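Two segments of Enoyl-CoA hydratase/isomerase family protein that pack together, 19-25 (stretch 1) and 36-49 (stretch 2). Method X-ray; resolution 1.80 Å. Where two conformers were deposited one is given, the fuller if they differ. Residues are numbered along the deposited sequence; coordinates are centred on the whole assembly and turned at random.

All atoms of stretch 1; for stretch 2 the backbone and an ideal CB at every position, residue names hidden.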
ATOM      1  N   VAL A  19      23.788 -15.108 -12.556  1.00 16.25           N
ATOM      2  CA  VAL A  19      23.154 -15.135 -11.223  1.00 15.77           C
ATOM      3  C   VAL A  19      24.150 -15.508 -10.137  1.00 16.90           C
ATOM      4  O   VAL A  19      24.898 -16.479 -10.289  1.00 16.66           O
ATOM      5  CB  VAL A  19      21.989 -16.152 -11.183  1.00 15.49           C
ATOM      6  CG1 VAL A  19      21.347 -16.211  -9.788  1.00 17.93           C
ATOM      7  CG2 VAL A  19      20.944 -15.785 -12.240  1.00 16.41           C
ATOM      8  N   VAL A  20      24.170 -14.725  -9.051  1.00 15.11           N
ATOM      9  CA  VAL A  20      25.031 -15.002  -7.911  1.00 15.53           C
ATOM     10  C   VAL A  20      24.134 -15.288  -6.713  1.00 14.66           C
ATOM     11  O   VAL A  20      23.137 -14.591  -6.516  1.00 14.84           O
ATOM     12  CB  VAL A  20      26.017 -13.832  -7.590  1.00 15.99           C
ATOM     13  CG1 VAL A  20      25.294 -12.581  -7.246  1.00 17.03           C
ATOM     14  CG2 VAL A  20      26.996 -14.249  -6.467  1.00 14.95           C
ATOM     15  N   LYS A  21      24.465 -16.320  -5.948  1.00 14.15           N
ATOM     16  CA  LYS A  21      23.689 -16.710  -4.759  1.00 15.35           C
ATOM     17  C   LYS A  21      24.582 -16.551  -3.556  1.00 15.28           C
ATOM     18  O   LYS A  21      25.644 -17.187  -3.479  1.00 15.93           O
ATOM     19  CB  LYS A  21      23.210 -18.170  -4.862  1.00 16.78           C
ATOM     20  CG  LYS A  21      22.381 -18.633  -3.674  1.00 19.10           C
ATOM     21  CD  LYS A  21      21.960 -20.097  -3.740  1.00 27.46           C
ATOM     22  CE  LYS A  21      23.133 -21.035  -3.549  1.00 27.40           C
ATOM     23  NZ  LYS A  21      22.688 -22.426  -3.317  1.00 31.87           N
ATOM     24  N   ILE A  22      24.183 -15.671  -2.645  1.00 16.32           N
ATOM     25  CA  ILE A  22      24.914 -15.421  -1.421  1.00 17.08           C
ATOM     26  C   ILE A  22      24.182 -16.143  -0.290  1.00 17.16           C
ATOM     27  O   ILE A  22      22.985 -15.946  -0.119  1.00 16.67           O
ATOM     28  CB  ILE A  22      24.953 -13.923  -1.084  1.00 16.46           C
ATOM     29  CG1 ILE A  22      25.545 -13.121  -2.251  1.00 21.16           C
ATOM     30  CG2 ILE A  22      25.753 -13.704   0.185  1.00 19.36           C
ATOM     31  CD1 ILE A  22      25.506 -11.623  -2.051  1.00 21.86           C
ATOM     32  N   SER A  23      24.884 -16.996   0.451  1.00 17.12           N
ATOM     33  CA  SER A  23      24.262 -17.741   1.540  1.00 18.42           C
ATOM     34  C   SER A  23      24.882 -17.405   2.897  1.00 20.05           C
ATOM     35  O   SER A  23      26.102 -17.564   3.082  1.00 20.07           O
ATOM     36  CB  SER A  23      24.409 -19.248   1.307  1.00 19.22           C
ATOM     37  OG  SER A  23      23.909 -19.661   0.056  1.00 20.87           O
ATOM     38  N   LEU A  24      24.071 -16.935   3.846  1.00 18.72           N
ATOM     39  CA  LEU A  24      24.582 -16.714   5.203  1.00 20.86           C
ATOM     40  C   LEU A  24      25.005 -18.111   5.665  1.00 20.23           C
ATOM     41  O   LEU A  24      24.244 -19.066   5.515  1.00 21.58           O
ATOM     42  CB  LEU A  24      23.535 -16.101   6.131  1.00 19.28           C
ATOM     43  CG  LEU A  24      22.907 -14.780   5.691  1.00 20.86           C
ATOM     44  CD1 LEU A  24      21.943 -14.275   6.747  1.00 20.95           C
ATOM     45  CD2 LEU A  24      23.957 -13.709   5.391  1.00 23.40           C
ATOM     46  N   ASN A  25      26.210 -18.228   6.217  1.00 20.41           N
ATOM     47  CA  ASN A  25      26.774 -19.528   6.577  1.00 21.25           C
ATOM     48  C   ASN A  25      27.256 -19.660   8.024  1.00 20.36           C
ATOM     49  O   ASN A  25      28.445 -19.870   8.284  1.00 20.23           O
ATOM     50  CB  ASN A  25      27.931 -19.850   5.619  1.00 21.71           C
ATOM     51  CG  ASN A  25      28.378 -21.299   5.702  1.00 25.56           C
ATOM     52  OD1 ASN A  25      27.581 -22.197   5.995  1.00 27.49           O
ATOM     53  ND2 ASN A  25      29.662 -21.541   5.417  1.00 30.07           N
ATOM     54  N   UNK A  36      31.481  -9.788  12.261  1.00 19.51           N
ATOM     55  CA  UNK A  36      32.383 -10.451  11.301  1.00 19.88           C
ATOM     56  C   UNK A  36      31.632 -10.836  10.018  1.00 20.53           C
ATOM     57  O   UNK A  36      32.134 -10.620   8.902  1.00 19.67           O
ATOM     58  CB  UNK A  36      33.011 -11.695  11.932  1.00 19.88           C
ATOM     59  N   UNK A  37      30.425 -11.381  10.169  1.00 19.23           N
ATOM     60  CA  UNK A  37      29.602 -11.733   9.005  1.00 19.69           C
ATOM     61  C   UNK A  37      29.222 -10.482   8.219  1.00 19.32           C
ATOM     62  O   UNK A  37      29.300 -10.472   6.988  1.00 18.79           O
ATOM     63  CB  UNK A  37      28.342 -12.483   9.443  1.00 19.69           C
ATOM     64  N   UNK A  38      28.855  -9.412   8.923  1.00 19.52           N
ATOM     65  CA  UNK A  38      28.471  -8.162   8.252  1.00 19.66           C
ATOM     66  C   UNK A  38      29.632  -7.599   7.425  1.00 19.98           C
ATOM     67  O   UNK A  38      29.417  -7.113   6.313  1.00 20.51           O
ATOM     68  CB  UNK A  38      28.012  -7.127   9.280  1.00 19.66           C
ATOM     69  N   UNK A  39      30.855  -7.694   7.957  1.00 20.87           N
ATOM     70  CA  UNK A  39      32.076  -7.265   7.244  1.00 21.29           C
ATOM     71  C   UNK A  39      32.236  -8.011   5.910  1.00 21.13           C
ATOM     72  O   UNK A  39      32.466  -7.391   4.869  1.00 19.01           O
ATOM     73  CB  UNK A  39      33.309  -7.497   8.119  1.00 21.29           C
ATOM     74  N   UNK A  40      32.121  -9.338   5.955  1.00 20.88           N
ATOM     75  CA  UNK A  40      32.232 -10.168   4.745  1.00 21.44           C
ATOM     76  C   UNK A  40      31.132  -9.879   3.728  1.00 20.31           C
ATOM     77  O   UNK A  40      31.385  -9.848   2.508  1.00 18.86           O
ATOM     78  CB  UNK A  40      32.194 -11.650   5.124  1.00 21.44           C
ATOM     79  N   UNK A  41      29.913  -9.690   4.224  1.00 19.11           N
ATOM     80  CA  UNK A  41      28.786  -9.407   3.369  1.00 19.21           C
ATOM     81  C   UNK A  41      28.975  -8.054   2.676  1.00 19.82           C
ATOM     82  O   UNK A  41      28.763  -7.945   1.480  1.00 19.78           O
ATOM     83  CB  UNK A  41      27.486  -9.428   4.176  1.00 19.21           C
ATOM     84  N   UNK A  42      29.410  -7.032   3.413  1.00 19.18           N
ATOM     85  CA  UNK A  42      29.660  -5.725   2.809  1.00 19.05           C
ATOM     86  C   UNK A  42      30.734  -5.802   1.716  1.00 19.39           C
ATOM     87  O   UNK A  42      30.620  -5.147   0.694  1.00 18.28           O
ATOM     88  CB  UNK A  42      30.081  -4.723   3.886  1.00 19.05           C
ATOM     89  N   UNK A  43      31.790  -6.580   1.950  1.00 19.60           N
ATOM     90  CA  UNK A  43      32.865  -6.717   0.965  1.00 20.42           C
ATOM     91  C   UNK A  43      32.357  -7.371  -0.327  1.00 19.93           C
ATOM     92  O   UNK A  43      32.694  -6.923  -1.417  1.00 19.95           O
ATOM     93  CB  UNK A  43      34.016  -7.537   1.551  1.00 20.42           C
ATOM     94  N   UNK A  44      31.550  -8.426  -0.208  0.50 20.22           N
ATOM     95  CA  UNK A  44      31.016  -9.098  -1.400  0.50 20.80           C
ATOM     96  C   UNK A  44      29.991  -8.196  -2.101  0.50 20.54           C
ATOM     97  O   UNK A  44      29.931  -8.170  -3.325  0.50 20.85           O
ATOM     98  CB  UNK A  44      30.378 -10.436  -1.023  0.50 20.80           C
ATOM     99  N   UNK A  45      29.195  -7.457  -1.327  1.00 19.69           N
ATOM    100  CA  UNK A  45      28.226  -6.517  -1.927  1.00 19.55           C
ATOM    101  C   UNK A  45      28.966  -5.450  -2.777  1.00 19.06           C
ATOM    102  O   UNK A  45      28.498  -5.075  -3.851  1.00 18.59           O
ATOM    103  CB  UNK A  45      27.394  -5.842  -0.835  1.00 19.55           C
ATOM    104  N   UNK A  46      30.129  -4.997  -2.302  1.00 19.23           N
ATOM    105  CA  UNK A  46      30.950  -4.009  -3.035  1.00 19.98           C
ATOM    106  C   UNK A  46      31.449  -4.578  -4.350  1.00 20.17           C
ATOM    107  O   UNK A  46      31.539  -3.860  -5.347  1.00 20.61           O
ATOM    108  CB  UNK A  46      32.140  -3.559  -2.186  1.00 19.98           C
ATOM    109  N   UNK A  47      31.794  -5.862  -4.349  1.00 20.24           N
ATOM    110  CA  UNK A  47      32.265  -6.530  -5.562  1.00 20.30           C
ATOM    111  C   UNK A  47      31.116  -6.678  -6.577  1.00 18.84           C
ATOM    112  O   UNK A  47      31.236  -6.279  -7.723  1.00 19.97           O
ATOM    113  CB  UNK A  47      32.854  -7.900  -5.219  1.00 20.30           C
ATOM    114  N   UNK A  48      29.991  -7.215  -6.129  1.00 19.26           N
ATOM    115  CA  UNK A  48      28.819  -7.415  -6.989  1.00 19.07           C
ATOM    116  C   UNK A  48      28.301  -6.096  -7.584  1.00 19.26           C
ATOM    117  O   UNK A  48      27.866  -6.051  -8.742  1.00 18.81           O
ATOM    118  CB  UNK A  48      27.703  -8.095  -6.194  1.00 19.07           C
ATOM    119  N   UNK A  49      28.404  -5.018  -6.807  1.00 19.58           N
ATOM    120  CA  UNK A  49      27.991  -3.700  -7.254  1.00 21.15           C
ATOM    121  C   UNK A  49      28.672  -3.291  -8.588  1.00 21.56           C
ATOM    122  O   UNK A  49      28.077  -2.568  -9.395  1.00 21.77           O
ATOM    123  CB  UNK A  49      28.306  -2.673  -6.164  1.00 21.15           C
TER

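Strand 19-24 and helix 36-49 run antiparallel, at 175°, with axes 10.8 Å apart at closest approach. That gap must be filled by side chains from both sides, and the strand supplies alternate ones: V20, I22 and L24, all aliphatic, offering methyls and no polar group. K21 points away.

Position 36 lies out of reach, so the strand sets no demand there; it is A36. Position 37 directs its CB toward the strand near L24, but no strand atom comes close to the ideal CB. A long apolar chain is wanted: leucine, methionine, perhaps isoleucine. It is L37, whose CD2 meets L24 CD2 at 4.1 Å.

Positions 38 and 39 are out of reach and free as far as the strand is concerned; they are L38 and E39. Position 40 points toward the strand but across open space, finding no partner, so a polar residue is as plausible as an apolar one. It is E40, whose carboxylate hydrogen-bonds elsewhere in the structure.

Position 41 is subtler. Its CB points sideways, yet its CA is the nearest to that of I22, at 8.6 Å, so a long apolar chain that bends back could serve; leucine or methionine would suit. L41, with chi1 t and chi2 p, bridges two strand residues: CD1 lies 3.9 Å from I22 CG2, and CD2 lies 4.3 Å from L24 CD2.

Positions 42 and 43 are out of reach, open to polar residues. Q42 and N43 fill them, and N43 ND2 gives a weak hydrogen bond to E39 OE2 (3.4 Å), one turn back.

Position 44 points toward the strand, its ideal CB 5.1 Å from I22 CD1. With a methyl this near, a medium aliphatic such as valine, isoleucine or leucine fits. It is I44, and its CG2 comes within 4.4 Å of I22 CD1.

Position 45 points sideways, so only a chain with reach would touch I22; leucine or methionine could. L45 does so lightly, CD2 to I22 CD1 at 4.4 Å.

Positions 46 and 47 are out of reach, so the strand leaves the choice open and polar residues would do; they are T46 and Q47. T46 OG1 donates to Q42 O at 2.9 Å, within its own helix.

Position 48 points toward the strand, its ideal CB 5.2 Å from V20 CG1, with I22 CD1 also nearby. Isoleucine, leucine or methionine would suit. I48 sends CD1 to both, 3.6 Å from I22 CD1 and 3.9 Å from V20 CG1. Position 49 is out of reach too, and the strand asks nothing of it; it is N49.

Stretch 2 (36-49) ALLEELQNILTQIN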
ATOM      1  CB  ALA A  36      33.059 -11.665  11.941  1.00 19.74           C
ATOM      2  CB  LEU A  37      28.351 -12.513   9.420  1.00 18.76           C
ATOM      3  CG  LEU A  37      27.316 -12.858   8.327  1.00 18.40           C
ATOM      4  CD1 LEU A  37      26.478 -14.077   8.720  1.00 19.60           C
ATOM      5  CD2 LEU A  37      26.395 -11.666   8.019  1.00 17.26           C
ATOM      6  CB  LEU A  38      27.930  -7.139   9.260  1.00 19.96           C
ATOM      7  CG  LEU A  38      26.616  -7.538   9.944  1.00 20.03           C
ATOM      8  CD1 LEU A  38      26.324  -6.571  11.075  1.00 19.00           C
ATOM      9  CD2 LEU A  38      25.431  -7.609   8.979  1.00 19.93           C
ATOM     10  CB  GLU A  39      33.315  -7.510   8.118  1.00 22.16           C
ATOM     11  CG  GLU A  39      34.673  -7.285   7.431  1.00 26.60           C
ATOM     12  CD  GLU A  39      34.934  -5.841   7.061  1.00 32.32           C
ATOM     13  OE1 GLU A  39      34.202  -4.947   7.547  1.00 38.96           O
ATOM     14  OE2 GLU A  39      35.895  -5.599   6.296  1.00 36.15           O
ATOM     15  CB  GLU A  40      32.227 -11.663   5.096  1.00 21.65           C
ATOM     16  CG  GLU A  40      33.470 -12.124   5.800  1.00 23.74           C
ATOM     17  CD  GLU A  40      33.484 -13.609   6.105  1.00 26.32           C
ATOM     18  OE1 GLU A  40      32.460 -14.283   5.901  1.00 27.83           O
ATOM     19  OE2 GLU A  40      34.550 -14.113   6.536  1.00 28.31           O
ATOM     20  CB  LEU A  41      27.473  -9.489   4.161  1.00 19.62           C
ATOM     21  CG  LEU A  41      26.167  -9.405   3.382  1.00 20.54           C
ATOM     22  CD1 LEU A  41      26.116 -10.395   2.205  1.00 19.56           C
ATOM     23  CD2 LEU A  41      25.004  -9.654   4.356  1.00 18.82           C
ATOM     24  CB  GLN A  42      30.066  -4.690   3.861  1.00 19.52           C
ATOM     25  CG  GLN A  42      28.956  -4.307   4.854  1.00 20.15           C
ATOM     26  CD  GLN A  42      29.383  -3.208   5.822  1.00 23.80           C
ATOM     27  OE1 GLN A  42      30.523  -2.762   5.800  1.00 26.99           O
ATOM     28  NE2 GLN A  42      28.459  -2.773   6.680  1.00 22.95           N
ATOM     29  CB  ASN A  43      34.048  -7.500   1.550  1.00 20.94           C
ATOM     30  CG  ASN A  43      34.714  -6.779   2.724  1.00 24.24           C
ATOM     31  OD1 ASN A  43      34.496  -5.590   2.944  1.00 31.11           O
ATOM     32  ND2 ASN A  43      35.546  -7.501   3.469  1.00 27.68           N
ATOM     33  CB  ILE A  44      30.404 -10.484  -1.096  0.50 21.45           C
ATOM     34  CG1 ILE A  44      29.928 -11.150  -2.395  0.50 21.69           C
ATOM     35  CG2 ILE A  44      29.250 -10.370  -0.136  0.50 21.89           C
ATOM     36  CD1 ILE A  44      31.013 -11.370  -3.416  0.50 23.16           C
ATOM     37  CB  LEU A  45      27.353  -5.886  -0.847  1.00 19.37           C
ATOM     38  CG  LEU A  45      26.340  -6.859  -0.212  1.00 21.10           C
ATOM     39  CD1 LEU A  45      25.640  -6.243   0.993  1.00 21.81           C
ATOM     40  CD2 LEU A  45      25.309  -7.341  -1.238  1.00 23.64           C
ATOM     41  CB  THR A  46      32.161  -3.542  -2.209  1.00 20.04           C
ATOM     42  OG1 THR A  46      31.703  -2.979  -0.985  1.00 21.13           O
ATOM     43  CG2 THR A  46      32.998  -2.489  -2.965  1.00 21.38           C
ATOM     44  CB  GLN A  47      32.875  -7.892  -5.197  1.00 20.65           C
ATOM     45  CG  GLN A  47      33.426  -8.689  -6.375  1.00 24.81           C
ATOM     46  CD  GLN A  47      34.338  -9.845  -5.942  1.00 29.97           C
ATOM     47  OE1 GLN A  47      34.373 -10.228  -4.768  1.00 31.98           O
ATOM     48  NE2 GLN A  47      35.079 -10.403  -6.903  1.00 29.63           N
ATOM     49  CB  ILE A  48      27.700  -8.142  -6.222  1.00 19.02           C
ATOM     50  CG1 ILE A  48      28.166  -9.554  -5.850  1.00 20.28           C
ATOM     51  CG2 ILE A  48      26.425  -8.211  -7.077  1.00 22.74           C
ATOM     52  CD1 ILE A  48      27.297 -10.241  -4.794  1.00 20.62           C
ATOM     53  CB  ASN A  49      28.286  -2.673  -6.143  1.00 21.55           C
ATOM     54  CG  ASN A  49      27.595  -1.361  -6.364  1.00 24.96           C
ATOM     55  OD1 ASN A  49      26.381  -1.256  -6.171  1.00 26.62           O
ATOM     56  ND2 ASN A  49      28.368  -0.323  -6.675  1.00 25.54           N
TER
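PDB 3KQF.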